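Local coordinates for protein endostatin (Mus musculus, PDB 1KOE) that inhibits angiogenesis as the C-terminal fragment of the collagen XVIII alpha1 chain and binds heparin, at residues V3-A8 against P64-K69; E71-S76 against P90-F95; G83-L88 against S148-E153. All coordinates share one frame; numbering follows the deposited sequence.

In the fold
Interactions 1 and 2 share the mixed sheet through neighbouring strands 65-66 and 72-74, their centres about 8 Å apart, whereas interaction 3 joins two loops, its centre about 16 Å from that of interaction 1 and 12 Å from that of interaction 2. Interaction 1 is the buried one, a parallel strand pair held by backbone bonds and aliphatic packing. Interaction 2 ties the outermost strand 72-74 and the turn before it to a loop through a partly exposed salt bridge. Interaction 3 relies on loop backbone bonds, with Arg150 and Gln85 towards the surface. Aliphatic side chains connect them: Leu6 touches Leu151, and Leu88 reaches Leu73 O and the Ile94 side chain.

Interaction 1: residues V3-A8 against P64-K69; sequences VLHLVA and PIVNLK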
# COMPACT_ATOMS: atom_id res chain seq x y z
N VAL A 3 14.32 -0.23 -10.33
CA VAL A 3 13.57 -0.77 -9.20
C VAL A 3 12.49 0.24 -8.84
O VAL A 3 12.61 1.41 -9.18
CB VAL A 3 14.46 -0.95 -7.94
CG1 VAL A 3 15.55 -1.99 -8.16
CG2 VAL A 3 15.04 0.37 -7.53
N LEU A 4 11.45 -0.22 -8.15
CA LEU A 4 10.37 0.64 -7.67
C LEU A 4 10.29 0.40 -6.17
O LEU A 4 10.18 -0.76 -5.72
CB LEU A 4 9.02 0.26 -8.30
CG LEU A 4 8.88 0.44 -9.81
CD1 LEU A 4 7.48 -0.01 -10.23
CD2 LEU A 4 9.12 1.89 -10.19
N HIS A 5 10.34 1.47 -5.39
CA HIS A 5 10.27 1.34 -3.93
C HIS A 5 8.82 1.30 -3.37
O HIS A 5 7.95 2.08 -3.80
CB HIS A 5 11.04 2.48 -3.26
CG HIS A 5 12.51 2.46 -3.55
ND1 HIS A 5 13.05 3.04 -4.67
CD2 HIS A 5 13.55 1.91 -2.87
CE1 HIS A 5 14.36 2.85 -4.68
NE2 HIS A 5 14.69 2.17 -3.60
N LEU A 6 8.59 0.39 -2.43
CA LEU A 6 7.30 0.26 -1.75
C LEU A 6 7.64 0.62 -0.29
O LEU A 6 8.42 -0.07 0.35
CB LEU A 6 6.77 -1.17 -1.86
CG LEU A 6 5.38 -1.45 -1.28
CD1 LEU A 6 4.31 -0.72 -2.05
CD2 LEU A 6 5.11 -2.97 -1.33
N VAL A 7 7.05 1.70 0.21
CA VAL A 7 7.39 2.23 1.53
C VAL A 7 6.14 2.61 2.31
O VAL A 7 5.19 3.15 1.75
CB VAL A 7 8.27 3.52 1.35
CG1 VAL A 7 8.79 4.01 2.69
CG2 VAL A 7 9.45 3.24 0.41
N ALA A 8 6.14 2.33 3.60
CA ALA A 8 4.98 2.65 4.43
C ALA A 8 4.99 4.08 5.00
O ALA A 8 6.06 4.65 5.29
CB ALA A 8 4.88 1.64 5.58
N PRO A 64 11.69 -4.91 -10.66
CA PRO A 64 11.49 -5.43 -9.31
C PRO A 64 10.97 -4.41 -8.31
O PRO A 64 11.27 -3.23 -8.39
CB PRO A 64 12.87 -5.96 -8.93
CG PRO A 64 13.81 -5.22 -9.79
CD PRO A 64 13.08 -5.11 -11.10
N ILE A 65 10.15 -4.89 -7.37
CA ILE A 65 9.61 -4.06 -6.30
C ILE A 65 10.51 -4.32 -5.10
O ILE A 65 10.72 -5.47 -4.72
CB ILE A 65 8.16 -4.46 -5.93
CG1 ILE A 65 7.26 -4.44 -7.19
CG2 ILE A 65 7.62 -3.54 -4.82
CD1 ILE A 65 7.09 -3.08 -7.87
N VAL A 66 11.03 -3.25 -4.50
CA VAL A 66 11.94 -3.36 -3.36
C VAL A 66 11.47 -2.49 -2.21
O VAL A 66 10.64 -1.59 -2.40
CB VAL A 66 13.42 -2.91 -3.74
CG1 VAL A 66 13.92 -3.70 -4.94
CG2 VAL A 66 13.50 -1.40 -4.01
N ASN A 67 11.95 -2.78 -1.02
CA ASN A 67 11.61 -1.95 0.13
C ASN A 67 12.58 -0.74 0.19
O ASN A 67 13.42 -0.55 -0.70
CB ASN A 67 11.56 -2.76 1.43
CG ASN A 67 12.90 -3.34 1.83
OD1 ASN A 67 13.96 -2.85 1.43
ND2 ASN A 67 12.86 -4.34 2.70
N LEU A 68 12.45 0.08 1.24
CA LEU A 68 13.26 1.27 1.42
C LEU A 68 14.76 0.98 1.36
O LEU A 68 15.54 1.82 0.89
CB LEU A 68 12.92 1.91 2.77
CG LEU A 68 13.63 3.22 3.11
CD1 LEU A 68 13.08 4.33 2.25
CD2 LEU A 68 13.46 3.54 4.60
N LYS A 69 15.16 -0.18 1.87
CA LYS A 69 16.56 -0.61 1.91
C LYS A 69 16.98 -1.40 0.67
O LYS A 69 18.03 -2.05 0.67
CB LYS A 69 16.82 -1.42 3.18
CG LYS A 69 16.67 -0.59 4.47
CD LYS A 69 16.90 -1.42 5.72
CE LYS A 69 17.13 -0.54 6.94
NZ LYS A 69 16.09 0.53 7.11
O HOH W 1 9.90 -0.12 2.67
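Strand 4-8 and strand 65-66 run parallel, Leu4 beside Ile65 and His5 beside Val66, joined by three backbone hydrogen bonds: Leu4 N to Pro64 O at 3.0 Å, Val66 N to Leu4 O at 2.9 Å and Leu6 N to Val66 O at 2.9 Å. The middle one is the straightest, 170° at the hydrogen. Beyond them the two chains move apart, and a water bridges Leu6 O, to which it donates, and Leu68 N, from which it accepts. On the face with His5, Val66 CG2 lies over one face of the imidazole, a CH-pi contact 3.9 Å from the ring centroid. This methyl occupies the crowded position between backbone N and carbonyl carbon, while the two side chains lie side by side and point the same way. At the ring edge, near its plane, Asn67 O is 3.3 Å from His5 CD2. The ring's rotation is fixed by its nitrogens, NE2 bonded to Asp70 and ND1 to Glu169, so two acidic side chains would probably favour a protonated imidazole. Val3 CG1 reaches Val66 CG1 and the Pro64 ring. On the other face Ile65 carries the packing: its CD1 meets Leu4 CB and CD1, and its CG2 lies 3.9 Å from Leu6 CB. Leu6 also rests on Leu73 and Ile168 of the flanking strands. The parallel pair lies inside the mixed sheet of the endostatin domain, whose family belongs to the C-type lectin clan; strand 4-8 is paired on its other side with strand 166-169.

Interaction 2: residues E71-S76 against P90-F95; sequences EVLSPS and PGARIF
From CB the Arg93 side chain leaves with CG anti to the carbonyl carbon, runs extended through CD, then bends at chi3 (-68°) so that the guanidinium turns side-on to Glu71. CB itself lies 4.1 Å from Glu71 OE1. NE donates to the same OE1 at 3.1 Å, and NH2 to OE2 at 2.6 Å, the shortest link of this salt bridge; a weak bond from NH2 to OE1 adds to it. Both carboxylate oxygens offer their syn lone pairs, and the two flat groups are nearly coplanar, 20° apart, so the bidentate grip is fixed in rotation as well as distance. Phe95 CZ stands 3.3 Å from the guanidinium plane, over its centre; the guanidinium thus meets the rim of the phenyl ring. Glu71 arrives on an extended chain, and its OE1 collects further donors: Asn67 ND2, and a water that in turn accepts from Arg93 N. With this many donors the carboxylate is probably kept ionised. Nearer the strand, Leu73 CD2 packs 3.7 Å from Arg93 O and touches Ala92 CB. Leu73 and Ser74 both face Ile65, a classic beta bulge in strand 72-74, the outermost strand of the mixed sheet; the salt bridge joins Glu71, just before that strand, to the long loop that follows helix 77-80.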
# COMPACT_ATOMS: atom_id res chain seq x y z
N GLU A 71 15.76 -4.10 -0.58
CA GLU A 71 15.61 -5.55 -0.49
C GLU A 71 14.46 -5.92 -1.41
O GLU A 71 13.38 -5.31 -1.36
CB GLU A 71 15.33 -5.95 0.95
CG GLU A 71 16.47 -5.49 1.84
CD GLU A 71 16.27 -5.74 3.32
OE1 GLU A 71 15.11 -5.83 3.81
OE2 GLU A 71 17.32 -5.82 3.99
N VAL A 72 14.70 -6.89 -2.28
CA VAL A 72 13.70 -7.30 -3.26
C VAL A 72 12.51 -7.99 -2.64
O VAL A 72 12.67 -8.94 -1.87
CB VAL A 72 14.32 -8.17 -4.36
CG1 VAL A 72 13.29 -8.49 -5.45
CG2 VAL A 72 15.55 -7.47 -4.94
N LEU A 73 11.32 -7.48 -2.96
CA LEU A 73 10.05 -8.02 -2.44
C LEU A 73 9.30 -8.85 -3.47
O LEU A 73 8.68 -9.84 -3.13
CB LEU A 73 9.14 -6.87 -1.98
CG LEU A 73 9.72 -5.89 -0.96
CD1 LEU A 73 8.70 -4.81 -0.70
CD2 LEU A 73 10.09 -6.58 0.32
N SER A 74 9.36 -8.43 -4.72
CA SER A 74 8.66 -9.12 -5.80
C SER A 74 9.40 -8.81 -7.11
O SER A 74 10.00 -7.75 -7.26
CB SER A 74 7.20 -8.62 -5.85
OG SER A 74 6.50 -9.15 -6.96
N PRO A 75 9.40 -9.78 -8.06
CA PRO A 75 10.07 -9.59 -9.35
C PRO A 75 9.47 -8.51 -10.25
O PRO A 75 10.16 -7.95 -11.10
CB PRO A 75 9.97 -10.99 -9.99
CG PRO A 75 8.77 -11.61 -9.32
CD PRO A 75 8.88 -11.15 -7.90
N SER A 76 8.21 -8.17 -10.01
CA SER A 76 7.53 -7.15 -10.79
C SER A 76 6.23 -6.76 -10.13
O SER A 76 5.75 -7.41 -9.19
CB SER A 76 7.19 -7.67 -12.19
OG SER A 76 6.20 -8.68 -12.11
N PRO A 90 8.89 -15.15 2.26
CA PRO A 90 9.03 -15.20 3.72
C PRO A 90 10.15 -14.29 4.18
O PRO A 90 11.16 -14.12 3.48
CB PRO A 90 9.37 -16.67 3.99
CG PRO A 90 8.66 -17.37 2.90
CD PRO A 90 8.94 -16.51 1.69
N GLY A 91 9.96 -13.67 5.34
CA GLY A 91 10.99 -12.80 5.87
C GLY A 91 11.04 -11.42 5.26
O GLY A 91 11.82 -10.59 5.72
N ALA A 92 10.24 -11.19 4.21
CA ALA A 92 10.17 -9.88 3.55
C ALA A 92 9.87 -8.83 4.61
O ALA A 92 9.07 -9.09 5.50
CB ALA A 92 9.05 -9.87 2.50
N ARG A 93 10.55 -7.69 4.55
CA ARG A 93 10.37 -6.60 5.51
C ARG A 93 9.86 -5.35 4.80
O ARG A 93 10.24 -5.07 3.66
CB ARG A 93 11.71 -6.20 6.13
CG ARG A 93 12.32 -7.23 6.99
CD ARG A 93 13.49 -6.64 7.72
NE ARG A 93 14.61 -6.29 6.85
CZ ARG A 93 15.80 -5.90 7.32
NH1 ARG A 93 15.97 -5.82 8.64
NH2 ARG A 93 16.79 -5.59 6.50
N ILE A 94 9.01 -4.60 5.48
CA ILE A 94 8.52 -3.35 4.92
C ILE A 94 8.85 -2.26 5.92
O ILE A 94 8.57 -2.39 7.12
CB ILE A 94 7.01 -3.38 4.62
CG1 ILE A 94 6.74 -4.42 3.52
CG2 ILE A 94 6.53 -1.96 4.20
CD1 ILE A 94 5.31 -4.52 3.09
N PHE A 95 9.59 -1.27 5.44
CA PHE A 95 10.01 -0.12 6.25
C PHE A 95 9.19 1.14 5.93
O PHE A 95 8.75 1.34 4.79
CB PHE A 95 11.49 0.21 5.99
CG PHE A 95 12.42 -0.87 6.39
CD1 PHE A 95 12.90 -0.93 7.69
CD2 PHE A 95 12.82 -1.84 5.49
CE1 PHE A 95 13.76 -1.97 8.08
CE2 PHE A 95 13.67 -2.87 5.88
CZ PHE A 95 14.14 -2.92 7.18
O HOH W 2 13.00 -7.65 2.87

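Interaction 3: residues G83-L88 against S148-E153; sequences GSQGQL and SGRLLE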
# COMPACT_ATOMS: atom_id res chain seq x y z
N GLY A 83 -3.13 -13.13 -8.93
CA GLY A 83 -4.16 -13.93 -8.31
C GLY A 83 -3.61 -14.57 -7.05
O GLY A 83 -4.35 -15.17 -6.29
N SER A 84 -2.30 -14.42 -6.82
CA SER A 84 -1.61 -14.97 -5.65
C SER A 84 -1.95 -14.17 -4.38
O SER A 84 -1.57 -14.55 -3.27
CB SER A 84 -0.10 -14.88 -5.87
OG SER A 84 0.31 -13.51 -5.95
N GLN A 85 -2.61 -13.03 -4.59
CA GLN A 85 -3.00 -12.11 -3.52
C GLN A 85 -1.81 -11.31 -2.98
O GLN A 85 -1.77 -10.99 -1.79
CB GLN A 85 -3.75 -12.83 -2.38
CG GLN A 85 -5.01 -13.56 -2.84
CD GLN A 85 -5.99 -13.85 -1.74
OE1 GLN A 85 -5.59 -14.14 -0.61
NE2 GLN A 85 -7.27 -13.79 -2.05
N GLY A 86 -0.86 -10.98 -3.87
CA GLY A 86 0.31 -10.19 -3.50
C GLY A 86 1.21 -10.87 -2.49
O GLY A 86 1.63 -10.27 -1.49
N GLN A 87 1.49 -12.14 -2.74
CA GLN A 87 2.32 -12.95 -1.88
C GLN A 87 3.77 -12.47 -1.87
O GLN A 87 4.38 -12.26 -2.92
CB GLN A 87 2.24 -14.41 -2.35
CG GLN A 87 3.02 -15.43 -1.51
CD GLN A 87 2.43 -15.65 -0.13
OE1 GLN A 87 2.95 -15.14 0.87
NE2 GLN A 87 1.34 -16.41 -0.06
N LEU A 88 4.30 -12.22 -0.68
CA LEU A 88 5.69 -11.79 -0.58
C LEU A 88 6.48 -12.99 -0.11
O LEU A 88 5.91 -13.96 0.38
CB LEU A 88 5.86 -10.63 0.40
CG LEU A 88 5.09 -9.33 0.14
CD1 LEU A 88 5.42 -8.34 1.24
CD2 LEU A 88 5.43 -8.73 -1.21
N SER A 148 0.28 -12.72 7.32
CA SER A 148 0.12 -13.85 6.41
C SER A 148 1.08 -13.78 5.21
O SER A 148 1.04 -14.65 4.34
CB SER A 148 -1.32 -13.93 5.91
OG SER A 148 -1.59 -12.92 4.95
N GLY A 149 1.92 -12.75 5.16
CA GLY A 149 2.86 -12.58 4.07
C GLY A 149 2.26 -12.06 2.76
O GLY A 149 2.97 -12.02 1.76
N ARG A 150 1.02 -11.57 2.78
CA ARG A 150 0.37 -11.09 1.56
C ARG A 150 -0.06 -9.63 1.67
O ARG A 150 -0.40 -9.16 2.76
CB ARG A 150 -0.88 -11.93 1.25
CG ARG A 150 -0.58 -13.38 0.99
CD ARG A 150 -1.86 -14.21 1.03
NE ARG A 150 -2.47 -14.23 2.36
CZ ARG A 150 -3.65 -14.78 2.64
NH1 ARG A 150 -4.37 -15.36 1.69
NH2 ARG A 150 -4.12 -14.73 3.88
N LEU A 151 -0.10 -8.94 0.53
CA LEU A 151 -0.52 -7.54 0.46
C LEU A 151 -1.97 -7.37 0.02
O LEU A 151 -2.57 -6.33 0.27
CB LEU A 151 0.33 -6.76 -0.54
CG LEU A 151 1.80 -6.54 -0.24
CD1 LEU A 151 2.43 -5.80 -1.42
CD2 LEU A 151 1.94 -5.75 1.03
N LEU A 152 -2.52 -8.39 -0.64
CA LEU A 152 -3.87 -8.29 -1.20
C LEU A 152 -4.89 -9.32 -0.73
O LEU A 152 -5.79 -9.71 -1.48
CB LEU A 152 -3.80 -8.25 -2.74
CG LEU A 152 -3.02 -7.10 -3.41
CD1 LEU A 152 -2.83 -7.38 -4.89
CD2 LEU A 152 -3.77 -5.77 -3.21
N GLU A 153 -4.75 -9.77 0.50
CA GLU A 153 -5.70 -10.69 1.11
C GLU A 153 -7.05 -9.96 1.04
O GLU A 153 -7.11 -8.72 1.04
CB GLU A 153 -5.27 -10.94 2.55
CG GLU A 153 -6.10 -11.93 3.34
CD GLU A 153 -5.48 -12.23 4.70
OE1 GLU A 153 -4.61 -11.46 5.15
OE2 GLU A 153 -5.87 -13.23 5.33
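The guanidinium of Arg150 has Glu153 CG over one face, 3.4 Å above the plane and offset toward the rim, and Ser148 OG at its edge, in plane, where NE donates to it at 3.0 Å. Gln85 OE1 comes in obliquely, 2.9 Å from Arg150 NH1, with amide and guanidinium planes 37° apart. These groups decorate a loop-to-loop pairing with a single bridge, Gln87 beside Arg150, in the C-type-lectin-like endostatin domain: segment 83-88 comes after helix 77-80, while the loop 148-153 connects strands 140-145 and 155-158. Arg150 is held at several points, because NH2 also forms a salt bridge with Glu153 OE2, while Ser148 OG is bonded in addition to Ser145 O. The Arg150 chain bends at chi3 (-65°), which brings the head over its own loop, and the extended Gln85 side chain runs alongside, pointing the same way. Gln87 crosses Arg150 obliquely, its amide resting near the aliphatic CG and CD. Three backbone bonds hold the loops. Leu151 N and Leu152 N donate to Gly86 O and Gln85 O from above the carbonyl planes, whereas Leu88 N meets Gly149 O almost along the C=O axis. Gly86, with positive phi, lets the two backbones come close beside Leu151. Towards the interior, Leu152 packs on Phe81 and His115, and its CB lies 3.5 Å from Gln85 O. Leu88 and Leu151 cross at about a right angle, touching tip to tip with CD2 of Leu88 4.2 Å from CD1 of Leu151.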